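Local atomic coordinates of putative cell filamentation protein (PDB entry 4N67), a protein that binds ADP and, as a translocated Fic-domain effector, probably transfers AMP from ATP onto target proteins. Residues 135-147 with 203-215. The protein carries 2 engineered substitutions. Sequence-based numbering, arbitrary orientation.
Sequences RQEFAANAAEVFT and PMKDLFEDITHPQ
The Phe208 ring lies against helix 135-147, one face over the backbone of Ala142 and Ala143 near its rim, while Leu207 CD2 covers the opposite face and Met204 O lies in plane at the edge. It fits as a knob among Ala139, Ala142, Ala143 and Phe146; its CD2 rests 3.8 Å from Ala142 CB and its CE1 3.7 Å from Phe146 CB. The Phe146 and Phe208 planes meet obliquely at 52°. At the edge of the Phe146 ring sits Met204 CE, 3.7 Å from Phe146 CD2; the bends of the Met204 chain at chi2 and chi3 also bring SD obliquely beside this ring, 4.9 Å from its centroid, as a Met-aromatic contact. Small alanines let the helix axes approach to 8.0 Å, Ala139 CB packing 3.5 Å from Glu209 CG. At the other end the extended Arg135 chain carries its guanidinium to strand 212-214: Pro214 CD lies over one face, and NH2 donates to a lone pair of Thr212 O (2.8 Å, 151° at the hydrogen). Water 1 joins Arg135 NE to Glu209 O, and water 2 links Gln136 O to Glu209 OE2. Phe146 belongs to the ADP pocket and touches the nucleotide; the packing of helices 135-152 and 202-211 therefore borders that pocket at one end, with a solvent-facing arginine at the other, within the mainly helical Fic fold.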
ATOM      1  N   ARG A 135     -14.246  18.859   0.074  1.00 24.03           N
ATOM      2  CA  ARG A 135     -13.857  17.879   1.082  1.00 23.88           C
ATOM      3  C   ARG A 135     -14.573  16.540   0.916  1.00 23.73           C
ATOM      4  O   ARG A 135     -13.936  15.477   0.982  1.00 22.27           O
ATOM      5  CB  ARG A 135     -14.176  18.424   2.446  1.00 25.53           C
ATOM      6  CG  ARG A 135     -13.530  17.647   3.547  1.00 25.56           C
ATOM      7  CD  ARG A 135     -13.709  18.407   4.821  1.00 27.46           C
ATOM      8  NE  ARG A 135     -13.163  17.691   5.946  1.00 27.94           N
ATOM      9  CZ  ARG A 135     -13.122  18.172   7.180  1.00 28.76           C
ATOM     10  NH1 ARG A 135     -13.630  19.369   7.471  1.00 30.08           N
ATOM     11  NH2 ARG A 135     -12.591  17.445   8.138  1.00 28.26           N
ATOM     12  N   GLN A 136     -15.880  16.595   0.686  1.00 25.13           N
ATOM     13  CA  GLN A 136     -16.680  15.377   0.490  1.00 25.17           C
ATOM     14  C   GLN A 136     -16.200  14.623  -0.758  1.00 24.29           C
ATOM     15  O   GLN A 136     -16.015  13.411  -0.728  1.00 23.21           O
ATOM     16  CB  GLN A 136     -18.160  15.735   0.335  1.00 27.13           C
ATOM     17  N   GLU A 137     -16.043  15.338  -1.861  1.00 23.48           N
ATOM     18  CA  GLU A 137     -15.544  14.744  -3.109  1.00 23.47           C
ATOM     19  C   GLU A 137     -14.153  14.141  -2.951  1.00 21.55           C
ATOM     20  O   GLU A 137     -13.850  13.070  -3.504  1.00 20.72           O
ATOM     21  CB  GLU A 137     -15.479  15.769  -4.215  1.00 24.82           C
ATOM     22  CG  GLU A 137     -16.863  16.157  -4.654  1.00 27.06           C
ATOM     23  CD  GLU A 137     -16.887  17.405  -5.477  1.00 27.83           C
ATOM     24  OE1 GLU A 137     -15.827  18.051  -5.705  1.00 28.20           O
ATOM     25  OE2 GLU A 137     -18.009  17.753  -5.893  1.00 31.40           O
ATOM     26  N   PHE A 138     -13.289  14.864  -2.249  1.00 19.96           N
ATOM     27  CA  PHE A 138     -11.947  14.382  -2.086  1.00 18.42           C
ATOM     28  C   PHE A 138     -11.994  13.045  -1.344  1.00 17.98           C
ATOM     29  O   PHE A 138     -11.332  12.069  -1.736  1.00 17.11           O
ATOM     30  CB  PHE A 138     -11.056  15.371  -1.343  1.00 18.01           C
ATOM     31  CG  PHE A 138      -9.693  14.813  -1.097  1.00 17.14           C
ATOM     32  CD1 PHE A 138      -8.725  14.843  -2.090  1.00 16.86           C
ATOM     33  CD2 PHE A 138      -9.406  14.168   0.086  1.00 17.20           C
ATOM     34  CE1 PHE A 138      -7.482  14.263  -1.897  1.00 16.27           C
ATOM     35  CE2 PHE A 138      -8.176  13.579   0.294  1.00 16.55           C
ATOM     36  CZ  PHE A 138      -7.212  13.638  -0.700  1.00 16.09           C
ATOM     37  N   ALA A 139     -12.771  12.997  -0.255  1.00 18.26           N
ATOM     38  CA  ALA A 139     -12.879  11.753   0.532  1.00 18.53           C
ATOM     39  C   ALA A 139     -13.390  10.599  -0.308  1.00 18.69           C
ATOM     40  O   ALA A 139     -12.848   9.484  -0.222  1.00 18.27           O
ATOM     41  CB  ALA A 139     -13.717  11.920   1.791  1.00 19.53           C
ATOM     42  N   ALA A 140     -14.403  10.839  -1.125  1.00 19.29           N
ATOM     43  CA  ALA A 140     -14.962   9.759  -1.944  1.00 19.83           C
ATOM     44  C   ALA A 140     -13.938   9.286  -2.974  1.00 19.38           C
ATOM     45  O   ALA A 140     -13.800   8.090  -3.240  1.00 20.46           O
ATOM     46  CB  ALA A 140     -16.242  10.222  -2.634  1.00 20.94           C
ATOM     47  N   ASN A 141     -13.210  10.229  -3.562  1.00 18.95           N
ATOM     48  CA  ASN A 141     -12.263   9.888  -4.588  1.00 18.46           C
ATOM     49  C   ASN A 141     -11.054   9.182  -3.975  1.00 17.38           C
ATOM     50  O   ASN A 141     -10.529   8.241  -4.575  1.00 16.53           O
ATOM     51  CB  ASN A 141     -11.810  11.127  -5.365  1.00 19.21           C
ATOM     52  CG  ASN A 141     -12.726  11.451  -6.531  1.00 20.84           C
ATOM     53  OD1 ASN A 141     -12.550  10.924  -7.621  1.00 22.31           O
ATOM     54  ND2 ASN A 141     -13.682  12.329  -6.313  1.00 22.67           N
ATOM     55  N   ALA A 142     -10.636   9.632  -2.798  1.00 16.40           N
ATOM     56  CA  ALA A 142      -9.490   9.000  -2.123  1.00 16.23           C
ATOM     57  C   ALA A 142      -9.848   7.579  -1.793  1.00 16.26           C
ATOM     58  O   ALA A 142      -9.006   6.658  -1.918  1.00 15.67           O
ATOM     59  CB  ALA A 142      -9.119   9.758  -0.866  1.00 16.54           C
ATOM     60  N   ALA A 143     -11.096   7.369  -1.373  1.00 16.72           N
ATOM     61  CA  ALA A 143     -11.546   6.004  -1.036  1.00 17.38           C
ATOM     62  C   ALA A 143     -11.508   5.101  -2.261  1.00 17.77           C
ATOM     63  O   ALA A 143     -11.120   3.926  -2.146  1.00 17.44           O
ATOM     64  CB  ALA A 143     -12.950   6.022  -0.420  1.00 18.41           C
ATOM     65  N   GLU A 144     -11.910   5.632  -3.422  1.00 18.55           N
ATOM     66  CA  GLU A 144     -11.843   4.853  -4.668  1.00 19.67           C
ATOM     67  C   GLU A 144     -10.398   4.514  -5.053  1.00 18.03           C
ATOM     68  O   GLU A 144     -10.105   3.413  -5.519  1.00 18.14           O
ATOM     69  CB  GLU A 144     -12.543   5.576  -5.812  1.00 23.18           C
ATOM     70  CG  GLU A 144     -14.039   5.702  -5.610  1.00 27.27           C
ATOM     71  CD  GLU A 144     -14.781   6.156  -6.862  1.00 31.75           C
ATOM     72  OE1 GLU A 144     -14.207   6.040  -7.971  1.00 36.82           O
ATOM     73  OE2 GLU A 144     -15.931   6.635  -6.739  1.00 36.64           O
ATOM     74  N   VAL A 145      -9.486   5.453  -4.873  1.00 16.57           N
ATOM     75  CA  VAL A 145      -8.090   5.186  -5.165  1.00 15.73           C
ATOM     76  C   VAL A 145      -7.616   4.066  -4.229  1.00 14.87           C
ATOM     77  O   VAL A 145      -6.927   3.115  -4.637  1.00 14.37           O
ATOM     78  CB  VAL A 145      -7.232   6.461  -4.966  1.00 15.43           C
ATOM     79  CG1 VAL A 145      -5.740   6.142  -4.964  1.00 15.21           C
ATOM     80  CG2 VAL A 145      -7.587   7.490  -6.024  1.00 16.51           C
ATOM     81  N   PHE A 146      -7.979   4.169  -2.960  1.00 14.80           N
ATOM     82  CA  PHE A 146      -7.535   3.172  -1.975  1.00 14.91           C
ATOM     83  C   PHE A 146      -8.092   1.791  -2.297  1.00 15.18           C
ATOM     84  O   PHE A 146      -7.379   0.787  -2.189  1.00 14.62           O
ATOM     85  CB  PHE A 146      -7.926   3.562  -0.543  1.00 16.03           C
ATOM     86  CG  PHE A 146      -7.112   2.853   0.479  1.00 16.61           C
ATOM     87  CD1 PHE A 146      -5.823   3.299   0.743  1.00 16.95           C
ATOM     88  CD2 PHE A 146      -7.548   1.686   1.074  1.00 18.35           C
ATOM     89  CE1 PHE A 146      -5.004   2.639   1.611  1.00 18.02           C
ATOM     90  CE2 PHE A 146      -6.726   1.018   1.987  1.00 18.63           C
ATOM     91  CZ  PHE A 146      -5.449   1.509   2.243  1.00 18.75           C
ATOM     92  N   THR A 147      -9.363   1.710  -2.648  1.00 15.94           N
ATOM     93  CA  THR A 147      -9.908   0.379  -2.974  1.00 16.53           C
ATOM     94  C   THR A 147      -9.232  -0.185  -4.231  1.00 15.43           C
ATOM     95  O   THR A 147      -8.995  -1.384  -4.306  1.00 15.43           O
ATOM     96  CB  THR A 147     -11.433   0.370  -3.101  1.00 18.89           C
ATOM     97  OG1 THR A 147     -11.842   1.297  -4.083  1.00 20.97           O
ATOM     98  CG2 THR A 147     -12.065   0.775  -1.794  1.00 19.77           C
ATOM     99  N   PRO A 203     -18.228   2.011   3.618  1.00 24.97           N
ATOM    100  CA  PRO A 203     -17.342   2.096   4.774  1.00 23.84           C
ATOM    101  C   PRO A 203     -16.017   2.788   4.477  1.00 22.67           C
ATOM    102  O   PRO A 203     -15.511   3.523   5.318  1.00 22.18           O
ATOM    103  CB  PRO A 203     -17.178   0.637   5.194  1.00 24.57           C
ATOM    104  CG  PRO A 203     -18.498   0.052   4.842  1.00 25.51           C
ATOM    105  CD  PRO A 203     -18.856   0.677   3.523  1.00 25.71           C
ATOM    106  N   MET A 204     -15.470   2.561   3.293  1.00 21.61           N
ATOM    107  CA  MET A 204     -14.200   3.213   2.945  1.00 20.24           C
ATOM    108  C   MET A 204     -14.376   4.717   2.783  1.00 20.69           C
ATOM    109  O   MET A 204     -13.489   5.473   3.198  1.00 19.60           O
ATOM    110  CB  MET A 204     -13.589   2.622   1.668  1.00 19.75           C
ATOM    111  CG  MET A 204     -12.122   2.989   1.456  1.00 18.93           C
ATOM    112  SD  MET A 204     -10.993   2.282   2.657  1.00 18.26           S
ATOM    113  CE  MET A 204     -10.957   0.593   2.063  1.00 18.38           C
ATOM    114  N   LYS A 205     -15.481   5.131   2.163  1.00 21.60           N
ATOM    115  CA  LYS A 205     -15.783   6.557   2.032  1.00 22.59           C
ATOM    116  C   LYS A 205     -15.883   7.211   3.410  1.00 22.64           C
ATOM    117  O   LYS A 205     -15.291   8.254   3.653  1.00 21.58           O
ATOM    118  CB  LYS A 205     -17.066   6.746   1.231  1.00 25.51           C
ATOM    119  CG  LYS A 205     -17.542   8.189   1.148  1.00 28.18           C
ATOM    120  CD  LYS A 205     -18.918   8.286   0.517  1.00 31.37           C
ATOM    121  CE  LYS A 205     -20.015   7.718   1.396  1.00 33.03           C
ATOM    122  NZ  LYS A 205     -20.778   8.702   2.220  1.00 35.26           N
ATOM    123  N   ASP A 206     -16.581   6.563   4.335  1.00 23.57           N
ATOM    124  CA  ASP A 206     -16.766   7.109   5.674  1.00 24.51           C
ATOM    125  C   ASP A 206     -15.432   7.216   6.408  1.00 22.78           C
ATOM    126  O   ASP A 206     -15.189   8.159   7.164  1.00 22.36           O
ATOM    127  CB  ASP A 206     -17.731   6.228   6.482  1.00 26.79           C
ATOM    128  CG  ASP A 206     -19.177   6.294   5.984  1.00 29.76           C
ATOM    129  OD1 ASP A 206     -19.519   7.141   5.130  1.00 32.35           O
ATOM    130  OD2 ASP A 206     -19.990   5.471   6.465  1.00 33.35           O
ATOM    131  N   LEU A 207     -14.602   6.189   6.237  1.00 21.22           N
ATOM    132  CA  LEU A 207     -13.279   6.141   6.821  1.00 19.99           C
ATOM    133  C   LEU A 207     -12.461   7.364   6.364  1.00 19.12           C
ATOM    134  O   LEU A 207     -11.904   8.085   7.182  1.00 18.80           O
ATOM    135  CB  LEU A 207     -12.586   4.820   6.425  1.00 19.81           C
ATOM    136  CG  LEU A 207     -11.212   4.583   7.057  1.00 19.41           C
ATOM    137  CD1 LEU A 207     -10.923   3.070   7.136  1.00 19.46           C
ATOM    138  CD2 LEU A 207     -10.103   5.317   6.332  1.00 19.09           C
ATOM    139  N   PHE A 208     -12.428   7.601   5.064  1.00 18.49           N
ATOM    140  CA  PHE A 208     -11.637   8.730   4.550  1.00 17.56           C
ATOM    141  C   PHE A 208     -12.218  10.065   4.989  1.00 18.82           C
ATOM    142  O   PHE A 208     -11.478  10.944   5.349  1.00 18.77           O
ATOM    143  CB  PHE A 208     -11.391   8.642   3.032  1.00 17.00           C
ATOM    144  CG  PHE A 208     -10.220   7.770   2.685  1.00 15.72           C
ATOM    145  CD1 PHE A 208     -10.364   6.392   2.483  1.00 15.78           C
ATOM    146  CD2 PHE A 208      -8.945   8.311   2.639  1.00 15.16           C
ATOM    147  CE1 PHE A 208      -9.260   5.606   2.242  1.00 14.65           C
ATOM    148  CE2 PHE A 208      -7.850   7.527   2.382  1.00 14.96           C
ATOM    149  CZ  PHE A 208      -8.002   6.186   2.190  1.00 14.34           C
ATOM    150  N   GLU A 209     -13.533  10.195   5.018  1.00 19.95           N
ATOM    151  CA  GLU A 209     -14.111  11.403   5.624  1.00 21.07           C
ATOM    152  C   GLU A 209     -13.621  11.621   7.052  1.00 21.19           C
ATOM    153  O   GLU A 209     -13.280  12.756   7.446  1.00 21.71           O
ATOM    154  CB  GLU A 209     -15.635  11.370   5.603  1.00 23.21           C
ATOM    155  CG  GLU A 209     -16.242  11.413   4.216  1.00 25.24           C
ATOM    156  CD  GLU A 209     -17.767  11.428   4.223  1.00 28.97           C
ATOM    157  OE1 GLU A 209     -18.389  11.257   5.306  1.00 33.53           O
ATOM    158  OE2 GLU A 209     -18.351  11.630   3.136  1.00 30.84           O
ATOM    159  N   ASP A 210     -13.610  10.553   7.837  1.00 20.99           N
ATOM    160  CA  ASP A 210     -13.313  10.649   9.254  1.00 21.88           C
ATOM    161  C   ASP A 210     -11.876  10.987   9.590  1.00 20.68           C
ATOM    162  O   ASP A 210     -11.620  11.542  10.656  1.00 21.60           O
ATOM    163  CB  ASP A 210     -13.726   9.361   9.993  1.00 22.64           C
ATOM    164  CG  ASP A 210     -15.230   9.259  10.197  1.00 24.65           C
ATOM    165  OD1 ASP A 210     -15.934  10.274  10.035  1.00 26.04           O
ATOM    166  OD2 ASP A 210     -15.688   8.140  10.491  1.00 26.66           O
ATOM    167  N   ILE A 211     -10.947  10.703   8.683  1.00 19.84           N
ATOM    168  CA  ILE A 211      -9.530  10.908   8.970  1.00 19.27           C
ATOM    169  C   ILE A 211      -8.908  12.026   8.155  1.00 18.84           C
ATOM    170  O   ILE A 211      -7.709  12.206   8.220  1.00 19.06           O
ATOM    171  CB  ILE A 211      -8.716   9.617   8.747  1.00 18.74           C
ATOM    172  CG1 ILE A 211      -8.639   9.219   7.264  1.00 17.77           C
ATOM    173  CG2 ILE A 211      -9.298   8.493   9.597  1.00 19.65           C
ATOM    174  CD1 ILE A 211      -7.735   8.015   6.981  1.00 17.07           C
ATOM    175  N   THR A 212      -9.715  12.787   7.418  1.00 18.43           N
ATOM    176  CA  THR A 212      -9.183  13.819   6.516  1.00 18.07           C
ATOM    177  C   THR A 212      -9.643  15.203   6.944  1.00 18.43           C
ATOM    178  O   THR A 212     -10.797  15.396   7.349  1.00 18.55           O
ATOM    179  CB  THR A 212      -9.641  13.557   5.062  1.00 17.80           C
ATOM    180  OG1 THR A 212      -9.230  12.249   4.663  1.00 17.55           O
ATOM    181  CG2 THR A 212      -9.030  14.565   4.097  1.00 18.08           C
ATOM    182  N   HIS A 213      -8.741  16.177   6.873  1.00 18.26           N
ATOM    183  CA  HIS A 213      -9.138  17.578   6.971  1.00 19.17           C
ATOM    184  C   HIS A 213      -8.346  18.420   5.993  1.00 19.05           C
ATOM    185  O   HIS A 213      -7.245  18.039   5.617  1.00 17.34           O
ATOM    186  CB  HIS A 213      -9.006  18.116   8.418  1.00 20.30           C
ATOM    187  CG  HIS A 213      -7.599  18.184   8.947  1.00 19.85           C
ATOM    188  ND1 HIS A 213      -6.680  19.138   8.560  1.00 20.65           N
ATOM    189  CD2 HIS A 213      -6.981  17.429   9.880  1.00 20.10           C
ATOM    190  CE1 HIS A 213      -5.563  18.967   9.240  1.00 20.05           C
ATOM    191  NE2 HIS A 213      -5.716  17.933  10.035  1.00 20.38           N
ATOM    192  N   PRO A 214      -8.918  19.552   5.554  1.00 19.97           N
ATOM    193  CA  PRO A 214      -8.132  20.427   4.698  1.00 21.03           C
ATOM    194  C   PRO A 214      -6.962  21.055   5.451  1.00 22.50           C
ATOM    195  O   PRO A 214      -7.097  21.428   6.609  1.00 23.28           O
ATOM    196  CB  PRO A 214      -9.141  21.474   4.244  1.00 21.73           C
ATOM    197  CG  PRO A 214     -10.147  21.513   5.328  1.00 22.19           C
ATOM    198  CD  PRO A 214     -10.268  20.096   5.796  1.00 21.52           C
ATOM    199  N   GLN A 215      -5.810  21.181   4.801  1.00 24.53           N
ATOM    200  CA  GLN A 215      -4.645  21.792   5.463  1.00 27.90           C
ATOM    201  C   GLN A 215      -4.830  23.309   5.593  1.00 29.67           C
ATOM    202  O   GLN A 215      -5.629  23.892   4.872  1.00 27.71           O
ATOM    203  CB  GLN A 215      -3.344  21.473   4.714  1.00 30.43           C
ATOM    204  CG  GLN A 215      -3.074  19.969   4.588  1.00 32.87           C
ATOM    205  CD  GLN A 215      -1.860  19.601   3.733  1.00 36.36           C
ATOM    206  OE1 GLN A 215      -1.706  20.045   2.585  1.00 37.72           O
ATOM    207  NE2 GLN A 215      -1.004  18.759   4.288  1.00 39.03           N
TER
HETATM  208  O   HOH W   1     -13.488  14.864   5.708  1.00 33.08           O
HETATM  209  O   HOH W   2     -17.441  11.427   0.687  1.00 37.49           O